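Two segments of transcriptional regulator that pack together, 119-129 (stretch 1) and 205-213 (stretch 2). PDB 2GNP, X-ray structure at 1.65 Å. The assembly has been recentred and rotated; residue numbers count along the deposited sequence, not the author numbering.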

# COMPACT_ATOMS: atom_id res chain seq x y z
N PHE A 119 6.97 -7.40 -14.32
CA PHE A 119 5.88 -8.13 -13.68
C PHE A 119 6.43 -9.00 -12.57
O PHE A 119 7.61 -9.28 -12.57
CB PHE A 119 5.13 -8.96 -14.71
CG PHE A 119 4.38 -8.12 -15.69
CD1 PHE A 119 4.87 -7.98 -17.00
CD2 PHE A 119 3.22 -7.42 -15.31
CE1 PHE A 119 4.17 -7.16 -17.93
CE2 PHE A 119 2.52 -6.60 -16.25
CZ PHE A 119 3.03 -6.49 -17.54
N MSE A 120 5.56 -9.35 -11.62
CA MSE A 120 5.92 -10.26 -10.53
C MSE A 120 5.58 -11.70 -10.98
O MSE A 120 4.45 -12.02 -11.26
CB MSE A 120 5.21 -9.89 -9.22
CG MSE A 120 5.43 -10.89 -8.07
SE MSE A 120 7.35 -10.98 -7.65
CE MSE A 120 7.58 -9.20 -6.94
N ASN A 121 6.62 -12.53 -11.06
CA ASN A 121 6.51 -13.92 -11.47
C ASN A 121 6.44 -14.89 -10.23
O ASN A 121 5.71 -15.91 -10.23
CB ASN A 121 7.72 -14.23 -12.39
CG ASN A 121 7.40 -15.20 -13.55
OD1 ASN A 121 6.23 -15.39 -13.92
ND2 ASN A 121 8.47 -15.79 -14.16
N ALA A 122 7.15 -14.52 -9.16
CA ALA A 122 7.29 -15.40 -7.96
C ALA A 122 6.12 -15.22 -7.03
O ALA A 122 5.58 -14.11 -6.91
CB ALA A 122 8.58 -15.08 -7.22
N THR A 123 5.77 -16.33 -6.36
CA THR A 123 4.76 -16.36 -5.29
C THR A 123 5.23 -15.54 -4.09
O THR A 123 6.42 -15.58 -3.72
CB THR A 123 4.58 -17.84 -4.84
OG1 THR A 123 4.13 -18.62 -5.96
CG2 THR A 123 3.57 -17.95 -3.77
N ILE A 124 4.30 -14.80 -3.50
CA ILE A 124 4.67 -13.82 -2.47
C ILE A 124 5.36 -14.45 -1.24
O ILE A 124 6.31 -13.90 -0.73
CB ILE A 124 3.43 -12.94 -2.08
CG1 ILE A 124 3.76 -11.92 -0.98
CG2 ILE A 124 2.27 -13.81 -1.68
CD1 ILE A 124 4.83 -10.90 -1.36
N VAL A 125 4.88 -15.61 -0.77
CA VAL A 125 5.51 -16.27 0.41
C VAL A 125 6.06 -17.65 -0.02
O VAL A 125 5.31 -18.51 -0.53
CB VAL A 125 4.47 -16.51 1.57
CG1 VAL A 125 5.13 -17.33 2.72
CG2 VAL A 125 3.90 -15.16 2.10
N GLN A 126 7.38 -17.84 0.19
CA GLN A 126 8.03 -19.08 -0.17
C GLN A 126 7.99 -19.98 1.08
O GLN A 126 7.79 -19.48 2.22
CB GLN A 126 9.48 -18.84 -0.61
CG GLN A 126 9.63 -17.87 -1.79
CD GLN A 126 9.14 -18.49 -3.07
OE1 GLN A 126 8.41 -17.86 -3.87
NE2 GLN A 126 9.53 -19.76 -3.31
N GLU A 127 8.18 -21.28 0.84
CA GLU A 127 8.26 -22.33 1.88
C GLU A 127 9.33 -22.11 2.95
O GLU A 127 9.10 -22.37 4.14
CB GLU A 127 8.45 -23.69 1.16
CG GLU A 127 7.19 -24.11 0.34
CD GLU A 127 7.49 -24.97 -0.88
OE1 GLU A 127 7.34 -26.21 -0.77
OE2 GLU A 127 7.86 -24.43 -1.97
N ASN A 128 10.48 -21.60 2.56
CA ASN A 128 11.56 -21.30 3.48
C ASN A 128 12.51 -20.24 2.97
O ASN A 128 12.41 -19.81 1.82
CB ASN A 128 12.35 -22.57 3.84
CG ASN A 128 12.97 -23.23 2.63
OD1 ASN A 128 13.68 -22.60 1.83
ND2 ASN A 128 12.70 -24.51 2.48
N LYS A 129 13.41 -19.79 3.84
CA LYS A 129 14.36 -18.74 3.55
C LYS A 129 15.30 -19.12 2.42
O LYS A 129 15.73 -18.25 1.66
CB LYS A 129 15.17 -18.39 4.79
CG LYS A 129 16.25 -17.42 4.51
CD LYS A 129 16.75 -16.67 5.75
CE LYS A 129 18.24 -16.67 5.80
NZ LYS A 129 18.84 -15.75 4.83
N ASN A 205 10.80 -15.04 10.72
CA ASN A 205 10.67 -16.20 9.85
C ASN A 205 9.84 -15.96 8.56
O ASN A 205 10.22 -16.39 7.46
CB ASN A 205 10.10 -17.41 10.62
CG ASN A 205 10.07 -18.69 9.78
OD1 ASN A 205 9.16 -18.92 8.98
ND2 ASN A 205 11.07 -19.55 9.98
N LEU A 206 8.71 -15.30 8.70
CA LEU A 206 7.90 -15.01 7.49
C LEU A 206 8.55 -13.86 6.71
O LEU A 206 8.59 -13.89 5.47
CB LEU A 206 6.47 -14.70 7.91
CG LEU A 206 5.48 -14.33 6.78
CD1 LEU A 206 5.38 -15.48 5.79
CD2 LEU A 206 4.12 -13.93 7.39
N GLN A 207 9.07 -12.85 7.43
CA GLN A 207 9.76 -11.69 6.81
C GLN A 207 10.78 -12.19 5.79
O GLN A 207 10.85 -11.69 4.66
CB GLN A 207 10.46 -10.87 7.91
CG GLN A 207 11.40 -9.85 7.38
CD GLN A 207 12.15 -9.17 8.48
OE1 GLN A 207 12.95 -9.80 9.18
NE2 GLN A 207 11.92 -7.87 8.64
N GLU A 208 11.57 -13.18 6.20
CA GLU A 208 12.69 -13.72 5.37
C GLU A 208 12.23 -14.68 4.23
O GLU A 208 13.02 -15.13 3.39
CB GLU A 208 13.77 -14.35 6.33
CG GLU A 208 14.33 -13.33 7.32
CD GLU A 208 15.58 -13.78 8.09
OE1 GLU A 208 15.68 -14.98 8.37
OE2 GLU A 208 16.42 -12.89 8.40
N ARG A 209 10.94 -15.00 4.19
CA ARG A 209 10.40 -15.90 3.20
C ARG A 209 9.59 -15.12 2.13
O ARG A 209 9.03 -15.74 1.24
CB ARG A 209 9.42 -16.92 3.83
CG ARG A 209 10.04 -18.12 4.54
CD ARG A 209 9.07 -18.73 5.59
NE ARG A 209 7.71 -19.04 5.12
CZ ARG A 209 6.65 -19.06 5.90
NH1 ARG A 209 6.78 -18.73 7.18
NH2 ARG A 209 5.46 -19.37 5.42
N THR A 210 9.53 -13.79 2.31
CA THR A 210 8.58 -12.97 1.52
C THR A 210 9.31 -12.28 0.34
O THR A 210 10.39 -11.69 0.51
CB THR A 210 7.88 -11.97 2.44
OG1 THR A 210 7.19 -12.71 3.45
CG2 THR A 210 6.87 -11.08 1.65
N ILE A 211 8.67 -12.37 -0.84
CA ILE A 211 9.26 -11.86 -2.05
C ILE A 211 8.62 -10.48 -2.28
O ILE A 211 7.68 -10.32 -3.05
CB ILE A 211 9.05 -12.78 -3.28
CG1 ILE A 211 9.62 -14.18 -3.02
CG2 ILE A 211 9.77 -12.16 -4.50
CD1 ILE A 211 11.08 -14.20 -2.65
N ALA A 212 9.10 -9.50 -1.54
CA ALA A 212 8.55 -8.13 -1.63
C ALA A 212 9.61 -7.12 -1.27
O ALA A 212 10.60 -7.43 -0.61
CB ALA A 212 7.40 -7.98 -0.61
N ILE A 213 9.38 -5.88 -1.68
CA ILE A 213 10.22 -4.78 -1.20
C ILE A 213 10.31 -4.79 0.32
O ILE A 213 9.35 -5.10 0.98
CB ILE A 213 9.72 -3.42 -1.72
CG1 ILE A 213 10.73 -2.30 -1.49
CG2 ILE A 213 8.32 -3.07 -1.17
CD1 ILE A 213 10.26 -0.97 -2.20
O HOH W 1 5.63 -11.50 -4.67

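Ile-211 and Arg-209, the two residues with the most surface covered by the opposing stretch, flank Thr-210 at the point where the backbones meet. A single beta bridge pairs Val-125 with Thr-210, their CA atoms 4.6 Å apart. Two nearly linear hydrogen bonds define it: Ile-211 N donates to Ile-124 O at 2.8 Å, and Gln-126 N donates to Arg-209 O at 2.9 Å. The CA-H of Thr-210 also approaches Ile-124 O, with CA and O 3.3 Å apart, so this carbonyl serves two neighbouring residues.

Arg-209 adds a third bond from its side chain. Its NE donates to Gln-126 O at 2.9 Å, the oxygen lying at the edge of the guanidinium, near its plane, where an N-H can point straight at it. Gln-126 is thus held by Arg-209 through both its backbone N and O. Within stretch 2, Arg-209 NH1 donates to Asn-205 OD1 at 3.0 Å, which helps to hold the guanidinium in place. Arginine suits this buried site because its several N-H groups can be satisfied in different directions while its aliphatic part packs: CG lies 3.6 Å from Asn-128 C.

Ile-211 supplies the apolar counterpart. Its CG2 meets Met-120 SE, of a selenomethionine, at 4.1 Å and Ala-122 CB at 4.2 Å, while its CG1 lies 3.9 Å from Gln-126 CG. A branched, uncharged side chain can fill such a pocket without leaving a polar group unsatisfied. The water oxygen (O of HOH 1) lies 2.9 Å from Ile-211 O and 3.4 Å from Ala-122 O, donating to both, weakly to the second, and linking the stretches once more.

The CA-to-CB bond of Ile-124 points away from stretch 2, yet the end of the side chain (chi1 t, chi2 p) comes nearer, bringing CD1 within 3.6 Å of Thr-210 CG2 and 4.0 Å of Ala-212 CB. Nearby, Val-125 CG1 packs 3.6 Å from Leu-206 CD1. Thr-210 offers its methyl to Ile-124, while its OG1 donates to Leu-206 O at 2.7 Å, satisfying the buried hydroxyl.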